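Local coordinates for protein sialidase B (Streptococcus pneumoniae serotype 4, PDB 4XJW) that hydrolyses alpha-2,3-, alpha-2,6- and alpha-2,8-linked terminal sialic acids from oligosaccharides, glycoproteins and glycolipids, and also acts as an intramolecular trans-sialidase, at residues 195-200 / 642-647; 199-204 / 252-257; 204-209 / 221-226; 237-242 / 285-290. The protein carries 1 engineered substitution. All coordinates share one frame; numbering follows the deposited sequence. Where two conformers were deposited one is given.

The four contacts cluster in the catalytic beta-propeller, with centres 7 to 14 Å apart. Interaction 1 joins residues 195-200, just ahead of the propeller's first sheet, to residues 642-647 near the end of the chain; interactions 3 and 4 lie between its segments in sequence, and interaction 2 begins within its first segment, sharing Asp199 and Ser200. Interaction 2 reaches strand 255-256. Interaction 3 pairs strands 205-213 and 219-226 of that four-stranded sheet, and interaction 4 carries its next strand, 237-244, onto strand 286-294 of the following sheet. Interactions 2 and 4 alternate along the chain. All four gather round the sheet that carries Arg207, a probable substrate-binding residue.

Interaction 1. Residues 195-200 / 642-647; sequences FQSGDS and HLSNVV
Asn645 meets the turn at Ser197 through its amide oxygen, and this is the tight part of the contact. Ser197 N donates to Asn645 OD1 over 2.9 Å, nearly straight at 169° and in the carbonyl plane, on a lone pair. With CG anti to its own carbonyl carbon (chi1 -70°), the short side chain is directed to the backbone of residues 196-197. The same OD1 lies 3.6 Å from Gln196 CB, while Ser197 OG packs 3.4 Å from Ser644 CB. The two serines are small enough to close up here; Ser197 OG bonds to Asn204 OD1 and, in the conformer described, Ser644 OG reaches Asn204 O.

The rest is looser and mediated by water. Two waters lie between Phe195 O and Val647 O, which stay 4.4 Å apart, and can donate to both, though they have other acceptors in reach. Another links Ser197 OG to Asn645 N, and a fourth receives Asn645 ND2 and donates to Ser197 O, so both ends of the amide are used.

Residues 196-199 form a type II beta turn, with Gly198 in the third position where its positive phi suits glycine. Asp199 OD2 steadies it by accepting from Gln196 N at 3.0 Å, from above the carboxylate plane. This turn, clasped by an asparagine from the far end of the domain, is consistent with closure of the propeller near the probable substrate-binding Arg207.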
loop_
_atom_site.group_PDB
_atom_site.type_symbol
_atom_site.label_atom_id
_atom_site.label_comp_id
_atom_site.label_asym_id
_atom_site.label_seq_id
_atom_site.Cartn_x
_atom_site.Cartn_y
_atom_site.Cartn_z
ATOM N N PHE A 195 2.187 -3.957 -8.721
ATOM C CA PHE A 195 2.804 -2.639 -8.780
ATOM C C PHE A 195 4.148 -2.727 -8.081
ATOM O O PHE A 195 4.274 -3.410 -7.061
ATOM C CB PHE A 195 1.901 -1.629 -8.061
ATOM C CG PHE A 195 0.495 -1.605 -8.590
ATOM C CD1 PHE A 195 0.187 -0.881 -9.741
ATOM C CD2 PHE A 195 -0.517 -2.321 -7.957
ATOM C CE1 PHE A 195 -1.111 -0.862 -10.267
ATOM C CE2 PHE A 195 -1.830 -2.303 -8.463
ATOM C CZ PHE A 195 -2.128 -1.566 -9.603
ATOM N N GLN A 196 5.170 -2.077 -8.625
ATOM C CA GLN A 196 6.482 -2.183 -7.998
ATOM C C GLN A 196 7.355 -0.993 -8.331
ATOM O O GLN A 196 7.143 -0.338 -9.337
ATOM C CB GLN A 196 7.178 -3.485 -8.411
ATOM C CG GLN A 196 7.423 -3.602 -9.910
ATOM C CD GLN A 196 7.435 -5.044 -10.371
ATOM O OE1 GLN A 196 8.364 -5.789 -10.086
ATOM N NE2 GLN A 196 6.381 -5.450 -11.082
ATOM N N SER A 197 8.329 -0.712 -7.471
ATOM C CA SER A 197 9.261 0.393 -7.702
ATOM C C SER A 197 9.943 0.313 -9.061
ATOM O O SER A 197 10.466 -0.731 -9.443
ATOM C CB SER A 197 10.330 0.406 -6.618
ATOM O OG SER A 197 9.757 0.594 -5.353
ATOM N N GLY A 198 9.932 1.419 -9.794
ATOM C CA GLY A 198 10.617 1.470 -11.075
ATOM C C GLY A 198 9.735 1.100 -12.250
ATOM O O GLY A 198 10.173 1.116 -13.411
ATOM N N ASP A 199 8.485 0.751 -11.961
ATOM C CA ASP A 199 7.524 0.523 -13.032
ATOM C C ASP A 199 7.051 1.820 -13.700
ATOM O O ASP A 199 7.567 2.904 -13.423
ATOM C CB ASP A 199 6.351 -0.371 -12.574
ATOM C CG ASP A 199 5.382 0.315 -11.607
ATOM O OD1 ASP A 199 5.446 1.547 -11.422
ATOM O OD2 ASP A 199 4.510 -0.407 -11.051
ATOM N N SER A 200 6.067 1.693 -14.581
ATOM C CA SER A 200 5.561 2.826 -15.359
ATOM C C SER A 200 5.018 3.995 -14.532
ATOM O O SER A 200 4.918 5.115 -15.043
ATOM C CB SER A 200 4.453 2.344 -16.287
ATOM O OG SER A 200 3.428 1.721 -15.538
ATOM N N HIS A 642 7.658 4.327 4.559
ATOM C CA HIS A 642 8.518 4.463 3.378
ATOM C C HIS A 642 9.265 3.182 3.007
ATOM O O HIS A 642 10.492 3.197 2.793
ATOM C CB HIS A 642 9.511 5.627 3.554
ATOM C CG HIS A 642 8.895 6.850 4.171
ATOM N ND1 HIS A 642 7.618 7.274 3.866
ATOM C CD2 HIS A 642 9.362 7.692 5.122
ATOM C CE1 HIS A 642 7.334 8.346 4.590
ATOM N NE2 HIS A 642 8.379 8.632 5.348
ATOM N N LEU A 643 8.516 2.084 2.916
ATOM C CA LEU A 643 9.062 0.804 2.481
ATOM C C LEU A 643 8.599 0.538 1.070
ATOM O O LEU A 643 7.423 0.751 0.761
ATOM C CB LEU A 643 8.585 -0.341 3.377
ATOM C CG LEU A 643 8.775 -0.179 4.888
ATOM C CD1 LEU A 643 8.144 -1.340 5.644
ATOM C CD2 LEU A 643 10.238 -0.035 5.254
ATOM N N SER A 644 9.517 0.051 0.241
ATOM C CA SER A 644 9.177 -0.299 -1.131
ATOM C C SER A 644 8.824 -1.775 -1.314
ATOM O O SER A 644 9.380 -2.665 -0.655
ATOM C CB SER A 644 10.313 0.090 -2.065
ATOM O OG SER A 644 10.482 1.490 -2.074
ATOM N N ASN A 645 7.878 -2.022 -2.216
ATOM C CA ASN A 645 7.527 -3.376 -2.644
ATOM C C ASN A 645 7.029 -4.259 -1.512
ATOM O O ASN A 645 7.387 -5.443 -1.411
ATOM C CB ASN A 645 8.703 -4.031 -3.385
ATOM C CG ASN A 645 8.954 -3.416 -4.738
ATOM O OD1 ASN A 645 8.291 -2.460 -5.130
ATOM N ND2 ASN A 645 9.932 -3.957 -5.463
ATOM N N VAL A 646 6.177 -3.670 -0.674
ATOM C CA VAL A 646 5.513 -4.401 0.406
ATOM C C VAL A 646 4.044 -4.723 0.107
ATOM O O VAL A 646 3.443 -5.528 0.811
ATOM C CB VAL A 646 5.640 -3.666 1.750
ATOM C CG1 VAL A 646 7.087 -3.737 2.250
ATOM C CG2 VAL A 646 5.165 -2.204 1.610
ATOM N N VAL A 647 3.478 -4.107 -0.939
ATOM C CA VAL A 647 2.136 -4.481 -1.405
ATOM C C VAL A 647 2.335 -5.672 -2.343
ATOM O O VAL A 647 2.979 -5.561 -3.389
ATOM C CB VAL A 647 1.416 -3.335 -2.135
ATOM C CG1 VAL A 647 0.047 -3.800 -2.666
ATOM C CG2 VAL A 647 1.223 -2.133 -1.193
HETATM O O HOH W 1 2.355 -5.168 -5.977
HETATM O O HOH W 2 4.588 -3.301 -4.144
HETATM O O HOH W 3 7.106 0.108 -3.905
HETATM O O HOH W 4 11.027 -2.975 -8.011
#

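Interaction 2. Residues 199-204 / 252-257; sequences DSTQAN and SEPIFA
Thr201 O sits at the edge of the Phe256 ring, in its plane and 3.7 Å from CZ, while Thr201 CB approaches CE1 at 4.0 Å. A carbonyl oxygen suits this rim, where the ring hydrogens are slightly positive, and the same oxygen accepts a hydrogen bond from Tyr227 OH. The flat carboxylates are used differently. Glu253 OE2 takes Ser200 N at 3.0 Å nearly along its C-O axis, the bond being bent to 144°; the glutamate chain bends at chi2 (64°), swinging CD back toward the turn. Asp199 OD1 holds two donors: Thr201 OG1 on its syn lone pair, and Thr201 N from above the carboxylate plane, which makes an Asx turn. Thr201 OG1 in turn accepts from Ala203 N as an ST turn. This chain of bonds stiffens the type I turn of residues 199-202 and presents its side chains to Pro254.

Ser200 OG donates to Pro254 O at 2.7 Å, approaching above the carbonyl plane. Serine fits because its small side chain lets the hydroxyl come close to the backbone oxygen while lying against the proline ring. That rigid ring lies against the turn, with CG 3.5 Å from Asp199 OD2 and CB 3.9 Å from Thr201 CG2, the threonine crossing it at about a right angle.

The turn lies against the loop leading into strand 255-256, the outermost of its sheet, and against Phe256 in it: strand 255-256 bonds to strand 237-244, Thr201 touches Ala240 there, and Asp199 and Thr201 both reach back to Phe206 of strand 205-213.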
loop_
_atom_site.group_PDB
_atom_site.type_symbol
_atom_site.label_atom_id
_atom_site.label_comp_id
_atom_site.label_asym_id
_atom_site.label_seq_id
_atom_site.Cartn_x
_atom_site.Cartn_y
_atom_site.Cartn_z
ATOM N N ASP A 199 8.485 0.751 -11.961
ATOM C CA ASP A 199 7.524 0.523 -13.032
ATOM C C ASP A 199 7.051 1.820 -13.700
ATOM O O ASP A 199 7.567 2.904 -13.423
ATOM C CB ASP A 199 6.351 -0.371 -12.574
ATOM C CG ASP A 199 5.382 0.315 -11.607
ATOM O OD1 ASP A 199 5.446 1.547 -11.422
ATOM O OD2 ASP A 199 4.510 -0.407 -11.051
ATOM N N SER A 200 6.067 1.693 -14.581
ATOM C CA SER A 200 5.561 2.826 -15.359
ATOM C C SER A 200 5.018 3.995 -14.532
ATOM O O SER A 200 4.918 5.115 -15.043
ATOM C CB SER A 200 4.453 2.344 -16.287
ATOM O OG SER A 200 3.428 1.721 -15.538
ATOM N N THR A 201 4.643 3.747 -13.278
ATOM C CA THR A 201 4.108 4.821 -12.437
ATOM C C THR A 201 5.200 5.767 -11.959
ATOM O O THR A 201 4.933 6.943 -11.694
ATOM C CB THR A 201 3.345 4.306 -11.189
ATOM O OG1 THR A 201 4.254 3.705 -10.255
ATOM C CG2 THR A 201 2.255 3.317 -11.577
ATOM N N GLN A 202 6.420 5.240 -11.864
ATOM C CA GLN A 202 7.562 5.939 -11.273
ATOM C C GLN A 202 7.339 6.382 -9.829
ATOM O O GLN A 202 8.082 7.211 -9.300
ATOM C CB GLN A 202 8.025 7.094 -12.165
ATOM C CG GLN A 202 8.632 6.604 -13.475
ATOM C CD GLN A 202 9.948 5.861 -13.281
ATOM O OE1 GLN A 202 10.015 4.630 -13.396
ATOM N NE2 GLN A 202 11.010 6.607 -13.014
ATOM N N ALA A 203 6.334 5.810 -9.178
ATOM C CA ALA A 203 6.240 5.987 -7.736
ATOM C C ALA A 203 7.076 4.925 -7.064
ATOM O O ALA A 203 7.077 3.762 -7.471
ATOM C CB ALA A 203 4.800 5.889 -7.269
ATOM N N ASN A 204 7.783 5.315 -6.016
ATOM C CA ASN A 204 8.583 4.359 -5.278
ATOM C C ASN A 204 7.779 3.649 -4.196
ATOM O O ASN A 204 8.262 2.682 -3.609
ATOM C CB ASN A 204 9.810 5.055 -4.669
ATOM C CG ASN A 204 10.946 4.086 -4.339
ATOM O OD1 ASN A 204 11.112 3.039 -4.978
ATOM N ND2 ASN A 204 11.745 4.443 -3.335
ATOM N N SER A 252 -0.755 -6.626 -16.255
ATOM C CA SER A 252 -0.380 -5.615 -17.237
ATOM C C SER A 252 0.493 -4.517 -16.652
ATOM O O SER A 252 0.440 -4.241 -15.452
ATOM C CB SER A 252 -1.630 -4.982 -17.850
ATOM O OG SER A 252 -2.364 -4.262 -16.850
ATOM N N GLU A 253 1.285 -3.867 -17.500
ATOM C CA GLU A 253 2.052 -2.707 -17.040
ATOM C C GLU A 253 1.041 -1.659 -16.588
ATOM O O GLU A 253 0.064 -1.395 -17.277
ATOM C CB GLU A 253 2.950 -2.151 -18.148
ATOM C CG GLU A 253 3.982 -1.121 -17.650
ATOM C CD GLU A 253 5.013 -1.707 -16.665
ATOM O OE1 GLU A 253 5.167 -2.948 -16.627
ATOM O OE2 GLU A 253 5.686 -0.927 -15.939
ATOM N N PRO A 254 1.241 -1.082 -15.398
ATOM C CA PRO A 254 0.245 -0.141 -14.873
ATOM C C PRO A 254 0.022 1.102 -15.741
ATOM O O PRO A 254 0.919 1.552 -16.468
ATOM C CB PRO A 254 0.856 0.291 -13.544
ATOM C CG PRO A 254 1.706 -0.871 -13.123
ATOM C CD PRO A 254 2.312 -1.358 -14.427
ATOM N N ILE A 255 -1.191 1.631 -15.656
ATOM C CA ILE A 255 -1.523 2.921 -16.254
ATOM C C ILE A 255 -2.137 3.770 -15.164
ATOM O O ILE A 255 -2.428 3.258 -14.074
ATOM C CB ILE A 255 -2.514 2.797 -17.440
ATOM C CG1 ILE A 255 -3.863 2.210 -16.985
ATOM C CG2 ILE A 255 -1.877 1.989 -18.544
ATOM C CD1 ILE A 255 -4.967 2.281 -18.046
ATOM N N PHE A 256 -2.344 5.055 -15.440
ATOM C CA PHE A 256 -3.037 5.904 -14.469
ATOM C C PHE A 256 -4.522 5.991 -14.762
ATOM O O PHE A 256 -4.929 6.157 -15.914
ATOM C CB PHE A 256 -2.465 7.332 -14.419
ATOM C CG PHE A 256 -1.039 7.407 -13.975
ATOM C CD1 PHE A 256 -0.675 7.026 -12.687
ATOM C CD2 PHE A 256 -0.056 7.882 -14.830
ATOM C CE1 PHE A 256 0.654 7.097 -12.281
ATOM C CE2 PHE A 256 1.264 7.959 -14.434
ATOM C CZ PHE A 256 1.624 7.568 -13.157
ATOM N N ALA A 257 -5.319 5.892 -13.700
ATOM C CA ALA A 257 -6.750 6.164 -13.749
ATOM C C ALA A 257 -7.047 7.620 -13.407
ATOM O O ALA A 257 -7.957 8.229 -13.986
ATOM C CB ALA A 257 -7.515 5.232 -12.819
#

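Interaction 3. Residues 204-209 / 221-226; sequences NYFRIP and SSIDAR. With DMS (dimethyl sulfoxide), chain C.
Tyr205 and Arg226 pair across an antiparallel beta hairpin, strands 205-213 and 219-226, in the first four-stranded sheet of the sialidase propeller. Backbone hydrogen bonds set the register. Arg226 N gives Tyr205 O a 2.8 Å bond, whereas the return bond from Tyr205 N is weak. Arg207 and Asp224 form the next hydrogen-bonded pair, with Asp224 N meeting Arg207 O at 2.9 Å. Between them Phe206 and Ala225 make a non-hydrogen-bonded pair, and Phe206 CA approaches Asp224 O in a CA-H...O contact.

Apolar packing lies on the Phe206 face. Phe206 CB rests 3.9 Å from Ile223 CG1, and the Phe206 ring approaches Ala225 obliquely, CE1 to CB 4.1 Å, where a small residue suits the aromatic. Ile223 CD1 continues onto Pro209.

Charge gathers on the opposite face. Arg226, extended from CG to NE, grips Asp224 side-on, its NE and NH2 both going to OD2, with NH2 at 2.8 Å; Arg226 NH1 also forms a salt bridge with Asp232, probably the proton acceptor. Arg207 CB lies over one face of that guanidinium, 3.7 Å above its plane, and Arg207 NE forms a salt bridge with Glu631. The two guanidinium planes are 56° apart and their NH1 atoms 4.5 Å from each other, a like-charge proximity that the acidic partners would offset. Arg207 probably binds the sialic acid substrate.

Dimethyl sulfoxide, probably from the crystallisation liquor, lies beside both arginines, its C1 near Arg207 NH1, and Arg226 NH2 donates to its O at 3.1 Å.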
loop_
_atom_site.group_PDB
_atom_site.type_symbol
_atom_site.label_atom_id
_atom_site.label_comp_id
_atom_site.label_asym_id
_atom_site.label_seq_id
_atom_site.Cartn_x
_atom_site.Cartn_y
_atom_site.Cartn_z
ATOM N N ASN A 204 7.783 5.315 -6.016
ATOM C CA ASN A 204 8.583 4.359 -5.278
ATOM C C ASN A 204 7.779 3.649 -4.196
ATOM O O ASN A 204 8.262 2.682 -3.609
ATOM C CB ASN A 204 9.810 5.055 -4.669
ATOM C CG ASN A 204 10.946 4.086 -4.339
ATOM O OD1 ASN A 204 11.112 3.039 -4.978
ATOM N ND2 ASN A 204 11.745 4.443 -3.335
ATOM N N TYR A 205 6.547 4.110 -3.948
ATOM C CA TYR A 205 5.728 3.572 -2.848
ATOM C C TYR A 205 4.300 3.322 -3.301
ATOM O O TYR A 205 3.805 4.001 -4.200
ATOM C CB TYR A 205 5.758 4.513 -1.635
ATOM C CG TYR A 205 7.177 4.870 -1.260
ATOM C CD1 TYR A 205 7.949 4.005 -0.478
ATOM C CD2 TYR A 205 7.768 6.015 -1.772
ATOM C CE1 TYR A 205 9.273 4.304 -0.174
ATOM C CE2 TYR A 205 9.085 6.322 -1.480
ATOM C CZ TYR A 205 9.826 5.468 -0.696
ATOM O OH TYR A 205 11.133 5.782 -0.442
ATOM N N PHE A 206 3.650 2.340 -2.681
ATOM C CA PHE A 206 2.264 2.004 -3.011
ATOM C C PHE A 206 1.511 1.707 -1.742
ATOM O O PHE A 206 2.080 1.167 -0.789
ATOM C CB PHE A 206 2.195 0.792 -3.948
ATOM C CG PHE A 206 2.881 1.022 -5.247
ATOM C CD1 PHE A 206 2.226 1.674 -6.279
ATOM C CD2 PHE A 206 4.203 0.651 -5.411
ATOM C CE1 PHE A 206 2.871 1.933 -7.462
ATOM C CE2 PHE A 206 4.855 0.885 -6.608
ATOM C CZ PHE A 206 4.193 1.541 -7.632
ATOM N N ARG A 207 0.230 2.072 -1.726
ATOM C CA ARG A 207 -0.636 1.803 -0.581
ATOM C C ARG A 207 -2.057 1.666 -1.096
ATOM O O ARG A 207 -2.377 2.089 -2.215
ATOM C CB ARG A 207 -0.602 2.924 0.482
ATOM C CG ARG A 207 0.577 2.860 1.500
ATOM C CD ARG A 207 0.122 3.262 2.922
ATOM N NE ARG A 207 -0.838 2.351 3.535
ATOM C CZ ARG A 207 -1.534 2.620 4.646
ATOM N NH1 ARG A 207 -1.366 3.787 5.262
ATOM N NH2 ARG A 207 -2.405 1.718 5.145
ATOM N N ILE A 208 -2.909 1.081 -0.263
ATOM C CA ILE A 208 -4.355 1.045 -0.485
ATOM C C ILE A 208 -4.761 0.226 -1.728
ATOM O O ILE A 208 -5.338 0.760 -2.671
ATOM C CB ILE A 208 -4.985 2.467 -0.592
ATOM C CG1 ILE A 208 -4.310 3.485 0.336
ATOM C CG2 ILE A 208 -6.457 2.407 -0.246
ATOM C CD1 ILE A 208 -4.354 3.120 1.819
ATOM N N PRO A 209 -4.474 -1.082 -1.721
ATOM C CA PRO A 209 -4.768 -1.938 -2.878
ATOM C C PRO A 209 -6.247 -2.263 -2.994
ATOM O O PRO A 209 -6.963 -2.335 -1.984
ATOM C CB PRO A 209 -4.023 -3.226 -2.541
ATOM C CG PRO A 209 -3.985 -3.251 -1.029
ATOM C CD PRO A 209 -3.803 -1.819 -0.635
ATOM N N SER A 221 -7.078 -4.331 -10.697
ATOM C CA SER A 221 -6.569 -3.823 -9.419
ATOM C C SER A 221 -6.298 -2.342 -9.537
ATOM O O SER A 221 -5.769 -1.880 -10.538
ATOM C CB SER A 221 -5.278 -4.561 -9.027
ATOM O OG SER A 221 -4.658 -3.986 -7.870
ATOM N N SER A 222 -6.664 -1.591 -8.502
ATOM C CA SER A 222 -6.222 -0.197 -8.391
ATOM C C SER A 222 -5.404 0.012 -7.123
ATOM O O SER A 222 -5.399 -0.842 -6.226
ATOM C CB SER A 222 -7.383 0.801 -8.472
ATOM O OG SER A 222 -8.285 0.669 -7.393
ATOM N N ILE A 223 -4.695 1.138 -7.072
ATOM C CA ILE A 223 -3.730 1.393 -6.007
ATOM C C ILE A 223 -3.422 2.877 -5.941
ATOM O O ILE A 223 -3.574 3.594 -6.935
ATOM C CB ILE A 223 -2.426 0.578 -6.258
ATOM C CG1 ILE A 223 -1.554 0.505 -5.006
ATOM C CG2 ILE A 223 -1.575 1.192 -7.352
ATOM C CD1 ILE A 223 -1.464 -0.838 -4.432
ATOM N N ASP A 224 -3.030 3.339 -4.757
ATOM C CA ASP A 224 -2.378 4.639 -4.605
ATOM C C ASP A 224 -0.916 4.475 -4.995
ATOM O O ASP A 224 -0.200 3.691 -4.371
ATOM C CB ASP A 224 -2.374 5.075 -3.136
ATOM C CG ASP A 224 -3.692 5.662 -2.649
ATOM O OD1 ASP A 224 -4.785 5.358 -3.165
ATOM O OD2 ASP A 224 -3.610 6.430 -1.664
ATOM N N ALA A 225 -0.489 5.197 -6.028
ATOM C CA ALA A 225 0.909 5.304 -6.398
ATOM C C ALA A 225 1.405 6.518 -5.603
ATOM O O ALA A 225 1.063 7.656 -5.929
ATOM C CB ALA A 225 1.042 5.535 -7.900
ATOM N N ARG A 226 2.168 6.270 -4.543
ATOM C CA ARG A 226 2.527 7.335 -3.615
ATOM C C ARG A 226 3.976 7.762 -3.825
ATOM O O ARG A 226 4.908 6.948 -3.729
ATOM C CB ARG A 226 2.256 6.896 -2.172
ATOM C CG ARG A 226 0.782 6.568 -1.896
ATOM C CD ARG A 226 0.426 6.756 -0.429
ATOM N NE ARG A 226 -1.008 6.580 -0.208
ATOM C CZ ARG A 226 -1.593 6.658 0.980
ATOM N NH1 ARG A 226 -0.861 6.905 2.063
ATOM N NH2 ARG A 226 -2.904 6.493 1.078
HETATM S S DMS C . -5.974 5.571 4.077
HETATM O O DMS C . -5.410 6.215 2.841
HETATM C C1 DMS C . -4.581 5.010 5.095
HETATM C C2 DMS C . -6.557 6.914 5.147
HETATM O O HOH W 5 -6.309 3.170 -3.778
#

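Interaction 4. Residues 237-242 / 285-290; sequences INIATS and ASFIDS
Phe287 N donates to Ile237 O at 3.0 Å and 172°, the one direct hydrogen bond between the strands. Ser286 CA adds a longer CA-H...O contact to the same oxygen. Around this bond, aliphatic branches fill the crossing. Ile237 CG2 presses on Phe287 O at 3.1 Å, and Ile239 CG1 packs 3.6 Å from Phe287 CB, the two side chains crossing at about a right angle. With CG1 anti to its carbonyl carbon (chi1 -54°), Ile239 sends that branch to the phenylalanine, while its CG2 reaches Ser290 CB at 3.8 Å. Branched isoleucines suit this place because each can touch two partners at once. Ile237 CD1 also meets Ile288 CD1 at 4.3 Å.

The second shell fixes these groups. Phe287 stacks with Phe260 and lies edge-to-face against Phe436, so its ring is held from outside the pair. Ser290 OG bonds Ser222 OG and Ser286 OG bonds Ser233 OG, while Asp289 N is bound by Asp224 OD1. On the other strand, the backbone of Asn238 pairs with Ala225 and that of Ile239 with Ala257.

The strands belong to different sheets and run 57° apart, so the contact joins neighbouring blades and does not extend either sheet. It borders the active site, for the side chain of Ile288 lies about 4 Å from that of Asp232, probably the proton acceptor. Its chemistry is mainly the apolar packing of isoleucine branches. Ile237 N and Phe287 O are buried with no partner in the model, a cost that is probably offset by this packing and the surrounding hydrogen bonds.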
loop_
_atom_site.group_PDB
_atom_site.type_symbol
_atom_site.label_atom_id
_atom_site.label_comp_id
_atom_site.label_asym_id
_atom_site.label_seq_id
_atom_site.Cartn_x
_atom_site.Cartn_y
_atom_site.Cartn_z
ATOM N N ILE A 237 0.189 11.912 -4.896
ATOM C CA ILE A 237 -0.298 10.553 -5.072
ATOM C C ILE A 237 -1.182 10.509 -6.308
ATOM O O ILE A 237 -1.999 11.409 -6.505
ATOM C CB ILE A 237 -1.147 10.098 -3.862
ATOM C CG1 ILE A 237 -0.378 10.261 -2.550
ATOM C CG2 ILE A 237 -1.648 8.660 -4.076
ATOM C CD1 ILE A 237 -1.259 10.137 -1.301
ATOM N N ASN A 238 -1.004 9.474 -7.139
ATOM C CA ASN A 238 -1.881 9.214 -8.284
ATOM C C ASN A 238 -2.602 7.885 -8.052
ATOM O O ASN A 238 -2.156 7.085 -7.242
ATOM C CB ASN A 238 -1.059 9.102 -9.582
ATOM C CG ASN A 238 -0.480 10.435 -10.060
ATOM O OD1 ASN A 238 -1.053 11.497 -9.844
ATOM N ND2 ASN A 238 0.660 10.366 -10.746
ATOM N N ILE A 239 -3.688 7.633 -8.781
ATOM C CA ILE A 239 -4.328 6.310 -8.764
ATOM C C ILE A 239 -3.888 5.534 -9.996
ATOM O O ILE A 239 -4.035 6.014 -11.119
ATOM C CB ILE A 239 -5.863 6.409 -8.755
ATOM C CG1 ILE A 239 -6.365 7.302 -7.609
ATOM C CG2 ILE A 239 -6.475 5.014 -8.668
ATOM C CD1 ILE A 239 -5.881 6.880 -6.212
ATOM N N ALA A 240 -3.331 4.341 -9.785
ATOM C CA ALA A 240 -2.851 3.506 -10.889
ATOM C C ALA A 240 -3.656 2.217 -10.943
ATOM O O ALA A 240 -4.244 1.797 -9.939
ATOM C CB ALA A 240 -1.355 3.201 -10.736
ATOM N N THR A 241 -3.684 1.597 -12.120
ATOM C CA THR A 241 -4.406 0.334 -12.309
ATOM C C THR A 241 -3.594 -0.660 -13.127
ATOM O O THR A 241 -2.734 -0.271 -13.921
ATOM C CB THR A 241 -5.806 0.512 -12.980
ATOM O OG1 THR A 241 -5.660 1.084 -14.280
ATOM C CG2 THR A 241 -6.709 1.439 -12.188
ATOM N N SER A 242 -3.901 -1.937 -12.914
ATOM C CA SER A 242 -3.337 -3.052 -13.677
ATOM C C SER A 242 -4.377 -4.176 -13.727
ATOM O O SER A 242 -5.208 -4.288 -12.835
ATOM C CB SER A 242 -2.042 -3.529 -13.004
ATOM O OG SER A 242 -1.531 -4.715 -13.613
ATOM N N ALA A 285 -1.215 18.627 -5.477
ATOM C CA ALA A 285 -2.546 18.017 -5.475
ATOM C C ALA A 285 -2.367 16.495 -5.445
ATOM O O ALA A 285 -1.298 15.974 -5.785
ATOM C CB ALA A 285 -3.330 18.463 -6.701
ATOM N N SER A 286 -3.400 15.774 -5.022
ATOM C CA SER A 286 -3.299 14.324 -4.965
ATOM C C SER A 286 -4.661 13.652 -5.054
ATOM O O SER A 286 -5.702 14.284 -4.864
ATOM C CB SER A 286 -2.571 13.873 -3.695
ATOM O OG SER A 286 -3.285 14.276 -2.524
ATOM N N PHE A 287 -4.632 12.358 -5.358
ATOM C CA PHE A 287 -5.805 11.500 -5.213
ATOM C C PHE A 287 -5.481 10.495 -4.130
ATOM O O PHE A 287 -4.318 10.189 -3.901
ATOM C CB PHE A 287 -6.127 10.759 -6.509
ATOM C CG PHE A 287 -6.370 11.668 -7.685
ATOM C CD1 PHE A 287 -5.311 12.061 -8.504
ATOM C CD2 PHE A 287 -7.654 12.111 -7.986
ATOM C CE1 PHE A 287 -5.536 12.890 -9.601
ATOM C CE2 PHE A 287 -7.888 12.951 -9.072
ATOM C CZ PHE A 287 -6.818 13.342 -9.876
ATOM N N ILE A 288 -6.493 9.981 -3.448
ATOM C CA ILE A 288 -6.211 9.025 -2.382
ATOM C C ILE A 288 -7.433 8.151 -2.137
ATOM O O ILE A 288 -8.549 8.647 -2.192
ATOM C CB ILE A 288 -5.724 9.763 -1.106
ATOM C CG1 ILE A 288 -5.503 8.783 0.058
ATOM C CG2 ILE A 288 -6.699 10.898 -0.730
ATOM C CD1 ILE A 288 -4.699 9.388 1.211
ATOM N N ASP A 289 -7.209 6.849 -1.913
ATOM C CA ASP A 289 -8.282 5.894 -1.581
ATOM C C ASP A 289 -9.249 5.643 -2.730
ATOM O O ASP A 289 -10.230 6.365 -2.904
ATOM C CB ASP A 289 -9.052 6.310 -0.310
ATOM C CG ASP A 289 -8.192 6.264 0.935
ATOM O OD1 ASP A 289 -7.051 5.761 0.859
ATOM O OD2 ASP A 289 -8.645 6.741 2.001
ATOM N N SER A 290 -8.972 4.602 -3.505
ATOM C CA SER A 290 -9.795 4.293 -4.662
ATOM C C SER A 290 -10.713 3.104 -4.437
ATOM O O SER A 290 -10.482 2.273 -3.543
ATOM C CB SER A 290 -8.931 4.067 -5.909
ATOM O OG SER A 290 -8.121 2.908 -5.787
#